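Side-chain contacts in CocE/NonD family hydrolase (Staphylococcus aureus subsp. aureus COL, PDB 3III), which probably hydrolyses ester or amide bonds, as expected of an alpha/beta-hydrolase related to cocaine esterase and the X-Pro dipeptidyl-peptidases, though its natural substrate is not established: residues P98-S101 with F102-E105; Y304-E307 with N308-Q312. One frame throughout, in Å; residues are numbered along the deposited sequence.

Interaction 1 of 2, residues P98-S101 with F102-E105; sequences PTSS and FTPE
Ser100 and Thr103 form the tight part of this contact. Their hydroxyls, Ser100 OG and Thr103 OG1, lie 3.1 Å apart. Ser100 OG also accepts the backbone N-H of Phe102, with OG and N 3.3 Å apart and a fairly straight N-H...O angle of 155°. The torsion responsible is chi1 of 71°, which swings OG between its own N and carbonyl carbon, over the chain that follows. Asp109 OD1 hydrogen-bonds the same hydroxyl, so this buried oxygen has two partners of different kinds.

The backbone geometry is that of a type I beta turn from Ser100 to Thr103, and the OG to N-H bond two residues on adds an ST turn within it. The turn's own closing bond is weak: Thr103 N stands 3.4 Å from Ser100 O and its N-H...O angle is only 128°. Thr103 OG1 adds a second weak bond to the same carbonyl oxygen.

On the looser side, Thr99 and Thr103 meet obliquely by van der Waals contact, CB and OG1 of Thr99 both lying 3.8 Å from Thr103 CB. A water sits beside this pair, donating to Thr103 O at 2.7 Å and bonding Thr99 OG1 at 3.3 Å, so the partly exposed threonine is linked to the far limb of the loop through solvent. Around the turn's corner, Ser101 OG approaches Phe102 CD2 obliquely at 3.6 Å, while its polar partner is Asp29 OD1. The Phe102 ring itself is buried against Val16 and against Ile26 and Val28 of strand 22-30, one of the two outermost strands of the large mixed sheet.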
loop_
_atom_site.group_PDB
_atom_site.type_symbol
_atom_site.label_atom_id
_atom_site.label_comp_id
_atom_site.label_asym_id
_atom_site.label_seq_id
_atom_site.Cartn_x
_atom_site.Cartn_y
_atom_site.Cartn_z
ATOM N N PRO A 98 4.483 -16.446 -9.774
ATOM C CA PRO A 98 3.933 -17.526 -10.588
ATOM C C PRO A 98 2.405 -17.446 -10.694
ATOM O O PRO A 98 1.717 -17.468 -9.667
ATOM C CB PRO A 98 4.346 -18.757 -9.813
ATOM C CG PRO A 98 4.377 -18.319 -8.395
ATOM C CD PRO A 98 4.855 -16.920 -8.433
ATOM N N THR A 99 1.892 -17.350 -11.915
ATOM C CA THR A 99 0.439 -17.353 -12.105
ATOM C C THR A 99 0.106 -18.085 -13.397
ATOM O O THR A 99 0.994 -18.286 -14.252
ATOM C CB THR A 99 -0.182 -15.950 -12.145
ATOM O OG1 THR A 99 0.106 -15.365 -13.427
ATOM C CG2 THR A 99 0.295 -15.079 -11.060
ATOM N N SER A 100 -1.156 -18.523 -13.514
ATOM C CA SER A 100 -1.635 -18.979 -14.794
ATOM C C SER A 100 -1.721 -17.813 -15.803
ATOM O O SER A 100 -1.740 -16.636 -15.467
ATOM C CB SER A 100 -2.998 -19.599 -14.706
ATOM O OG SER A 100 -3.971 -18.619 -14.447
ATOM N N SER A 101 -1.871 -18.177 -17.058
ATOM C CA SER A 101 -2.006 -17.175 -18.113
ATOM C C SER A 101 -3.375 -16.452 -18.091
ATOM O O SER A 101 -3.642 -15.538 -18.915
ATOM C CB SER A 101 -1.673 -17.845 -19.445
ATOM O OG SER A 101 -2.575 -18.921 -19.684
ATOM N N PHE A 102 -4.265 -16.852 -17.176
ATOM C CA PHE A 102 -5.621 -16.266 -17.091
ATOM C C PHE A 102 -5.746 -15.342 -15.847
ATOM O O PHE A 102 -6.829 -15.187 -15.267
ATOM C CB PHE A 102 -6.658 -17.382 -17.064
ATOM C CG PHE A 102 -6.833 -18.093 -18.404
ATOM C CD1 PHE A 102 -7.774 -17.659 -19.300
ATOM C CD2 PHE A 102 -6.023 -19.153 -18.752
ATOM C CE1 PHE A 102 -7.934 -18.284 -20.519
ATOM C CE2 PHE A 102 -6.171 -19.784 -19.974
ATOM C CZ PHE A 102 -7.107 -19.353 -20.861
ATOM N N THR A 103 -4.622 -14.765 -15.441
ATOM C CA THR A 103 -4.515 -13.926 -14.266
ATOM C C THR A 103 -3.906 -12.551 -14.641
ATOM O O THR A 103 -2.698 -12.411 -14.710
ATOM C CB THR A 103 -3.590 -14.548 -13.218
ATOM O OG1 THR A 103 -3.939 -15.918 -12.989
ATOM C CG2 THR A 103 -3.663 -13.772 -11.912
ATOM N N PRO A 104 -4.763 -11.538 -14.886
ATOM C CA PRO A 104 -4.282 -10.185 -14.986
ATOM C C PRO A 104 -3.553 -9.838 -13.698
ATOM O O PRO A 104 -3.913 -10.295 -12.618
ATOM C CB PRO A 104 -5.559 -9.340 -15.161
ATOM C CG PRO A 104 -6.608 -10.363 -15.725
ATOM C CD PRO A 104 -6.237 -11.638 -15.009
ATOM N N GLU A 105 -2.538 -9.003 -13.824
ATOM C CA GLU A 105 -1.635 -8.732 -12.708
ATOM C C GLU A 105 -2.368 -8.357 -11.444
ATOM O O GLU A 105 -3.216 -7.497 -11.448
ATOM C CB GLU A 105 -0.669 -7.612 -13.100
ATOM C CG GLU A 105 0.487 -8.119 -14.030
ATOM C CD GLU A 105 0.211 -8.151 -15.574
ATOM O OE1 GLU A 105 -0.968 -8.079 -16.058
ATOM O OE2 GLU A 105 1.243 -8.252 -16.296
HETATM O O HOH W 1 -0.613 -12.210 -12.973
#

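Interaction 2 of 2, residues Y304-E307 with N308-Q312; sequences YARE and NLERQ
Glu307 and Asn308 lie side by side and point the same way in the first turn of helix 306-319, for which Ala305 occupies the N-cap position. Their carboxylate and amide planes are 57° apart, so the two flat ends are not stacked. Glu307 CG stands between its own N and carbonyl carbon (chi1 62°), which brings it to 3.3 Å from Asn308 N. Beyond CG the chain is extended, and OE2 stays 4.3 Å from Arg311 NH2, beyond a salt bridge, though the opposite charges probably attract.

Arg311 is instead held by Asn308, whose OD1 receives two bonds, from Arg311 NE at 3.0 Å and from NH2 at 2.8 Å, both in the guanidinium plane. That side-on grip helps to hold the guanidinium group of the arginine, which also makes a cation-pi contact with Tyr293, while Asn308 ND2 donates to Ser302 O.

The Leu309 side chain lies back over the N-terminal end of the helix: its CD1 packs on Tyr304 O at 3.5 Å, and its backbone N bonds Ala305 O at 3.0 Å. On the exposed flank an i to i+4 salt bridge joins Arg306 NE to Glu310 OE2 at 2.9 Å, nearly straight at 166° and using the anti lone pair of the oxygen; a water accepting from Arg306 NH1 donates to that same OE2, 2.7 Å away.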
loop_
_atom_site.group_PDB
_atom_site.type_symbol
_atom_site.label_atom_id
_atom_site.label_comp_id
_atom_site.label_asym_id
_atom_site.label_seq_id
_atom_site.Cartn_x
_atom_site.Cartn_y
_atom_site.Cartn_z
ATOM N N TYR A 304 1.146 -14.104 -4.281
ATOM C CA TYR A 304 1.021 -15.343 -5.044
ATOM C C TYR A 304 1.813 -16.485 -4.456
ATOM O O TYR A 304 1.711 -17.594 -4.935
ATOM C CB TYR A 304 1.505 -15.097 -6.479
ATOM C CG TYR A 304 0.507 -14.281 -7.281
ATOM C CD1 TYR A 304 -0.763 -14.748 -7.514
ATOM C CD2 TYR A 304 0.846 -13.027 -7.763
ATOM C CE1 TYR A 304 -1.721 -13.971 -8.218
ATOM C CE2 TYR A 304 -0.046 -12.279 -8.489
ATOM C CZ TYR A 304 -1.336 -12.739 -8.714
ATOM O OH TYR A 304 -2.192 -11.934 -9.428
ATOM N N ALA A 305 2.576 -16.238 -3.402
ATOM C CA ALA A 305 3.333 -17.306 -2.756
ATOM C C ALA A 305 2.358 -18.326 -2.204
ATOM O O ALA A 305 1.307 -17.970 -1.631
ATOM C CB ALA A 305 4.180 -16.741 -1.568
ATOM N N ARG A 306 2.693 -19.599 -2.344
ATOM C CA ARG A 306 1.771 -20.665 -1.951
ATOM C C ARG A 306 1.297 -20.534 -0.477
ATOM O O ARG A 306 0.120 -20.721 -0.213
ATOM C CB ARG A 306 2.383 -22.045 -2.206
ATOM C CG ARG A 306 1.429 -23.266 -1.934
ATOM C CD ARG A 306 0.187 -23.221 -2.831
ATOM N NE ARG A 306 -0.604 -24.440 -2.761
ATOM C CZ ARG A 306 -0.324 -25.569 -3.405
ATOM N NH1 ARG A 306 -1.156 -26.632 -3.265
ATOM N NH2 ARG A 306 0.741 -25.644 -4.204
ATOM N N GLU A 307 2.185 -20.216 0.479
ATOM C CA GLU A 307 1.700 -20.097 1.845
ATOM C C GLU A 307 0.652 -19.019 2.004
ATOM O O GLU A 307 -0.220 -19.181 2.857
ATOM C CB GLU A 307 2.815 -19.879 2.879
ATOM C CG GLU A 307 3.576 -18.664 2.705
ATOM C CD GLU A 307 4.571 -18.451 3.883
ATOM O OE1 GLU A 307 4.951 -19.418 4.553
ATOM O OE2 GLU A 307 4.953 -17.290 4.098
ATOM N N ASN A 308 0.742 -17.920 1.216
ATOM C CA ASN A 308 -0.249 -16.846 1.348
ATOM C C ASN A 308 -1.521 -17.136 0.599
ATOM O O ASN A 308 -2.627 -16.724 1.036
ATOM C CB ASN A 308 0.403 -15.478 1.012
ATOM C CG ASN A 308 1.422 -15.068 2.083
ATOM O OD1 ASN A 308 1.226 -15.376 3.257
ATOM N ND2 ASN A 308 2.543 -14.479 1.675
ATOM N N LEU A 309 -1.426 -17.904 -0.499
ATOM C CA LEU A 309 -2.658 -18.406 -1.138
ATOM C C LEU A 309 -3.384 -19.336 -0.165
ATOM O O LEU A 309 -4.592 -19.335 -0.088
ATOM C CB LEU A 309 -2.357 -19.104 -2.480
ATOM C CG LEU A 309 -1.776 -18.217 -3.572
ATOM C CD1 LEU A 309 -1.468 -19.059 -4.867
ATOM C CD2 LEU A 309 -2.723 -17.094 -3.881
ATOM N N GLU A 310 -2.646 -20.172 0.586
ATOM C CA GLU A 310 -3.296 -21.090 1.470
ATOM C C GLU A 310 -3.943 -20.299 2.644
ATOM O O GLU A 310 -5.014 -20.674 3.135
ATOM C CB GLU A 310 -2.347 -22.190 1.991
ATOM C CG GLU A 310 -1.751 -23.168 0.991
ATOM C CD GLU A 310 -2.783 -24.127 0.451
ATOM O OE1 GLU A 310 -3.704 -24.509 1.228
ATOM O OE2 GLU A 310 -2.670 -24.469 -0.729
ATOM N N ARG A 311 -3.315 -19.206 3.052
ATOM C CA ARG A 311 -3.857 -18.353 4.130
ATOM C C ARG A 311 -5.168 -17.699 3.664
ATOM O O ARG A 311 -6.194 -17.732 4.382
ATOM C CB ARG A 311 -2.790 -17.317 4.531
ATOM C CG ARG A 311 -3.213 -16.293 5.610
ATOM C CD ARG A 311 -2.309 -15.066 5.642
ATOM N NE ARG A 311 -0.921 -15.377 5.378
ATOM C CZ ARG A 311 -0.061 -15.823 6.286
ATOM N NH1 ARG A 311 -0.497 -15.990 7.519
ATOM N NH2 ARG A 311 1.218 -16.145 5.932
ATOM N N GLN A 312 -5.124 -17.133 2.474
ATOM C CA GLN A 312 -6.322 -16.523 1.818
ATOM C C GLN A 312 -7.449 -17.532 1.741
ATOM O O GLN A 312 -8.606 -17.209 2.021
ATOM C CB GLN A 312 -6.015 -16.014 0.412
ATOM C CG GLN A 312 -5.018 -14.836 0.272
ATOM C CD GLN A 312 -4.536 -14.667 -1.173
ATOM O OE1 GLN A 312 -5.332 -14.707 -2.118
ATOM N NE2 GLN A 312 -3.248 -14.429 -1.344
HETATM O O HOH W 2 -3.696 -26.574 -2.041
#

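From the N terminus, interaction 1 comes first, closing a tight turn in the loop between helices 87-90 and 110-113. Interaction 2 follows some two hundred residues later, at the start of helix 306-319; it closes no loop, only the first turns of that helix. The two are in series, neither nested nor crossing, and their centres are 15 Å apart. They touch through Tyr304, whose OH lies 3.4 Å from Thr103 CG2 and whose CE1 lies 3.7 Å from Thr99 CG2; Ser107 O hydrogen-bonds that OH. Together they connect strand 22-30 with helix 110-113, on which Leu309 packs, and with strands 186-192 and 290-295, which Asn308 contacts.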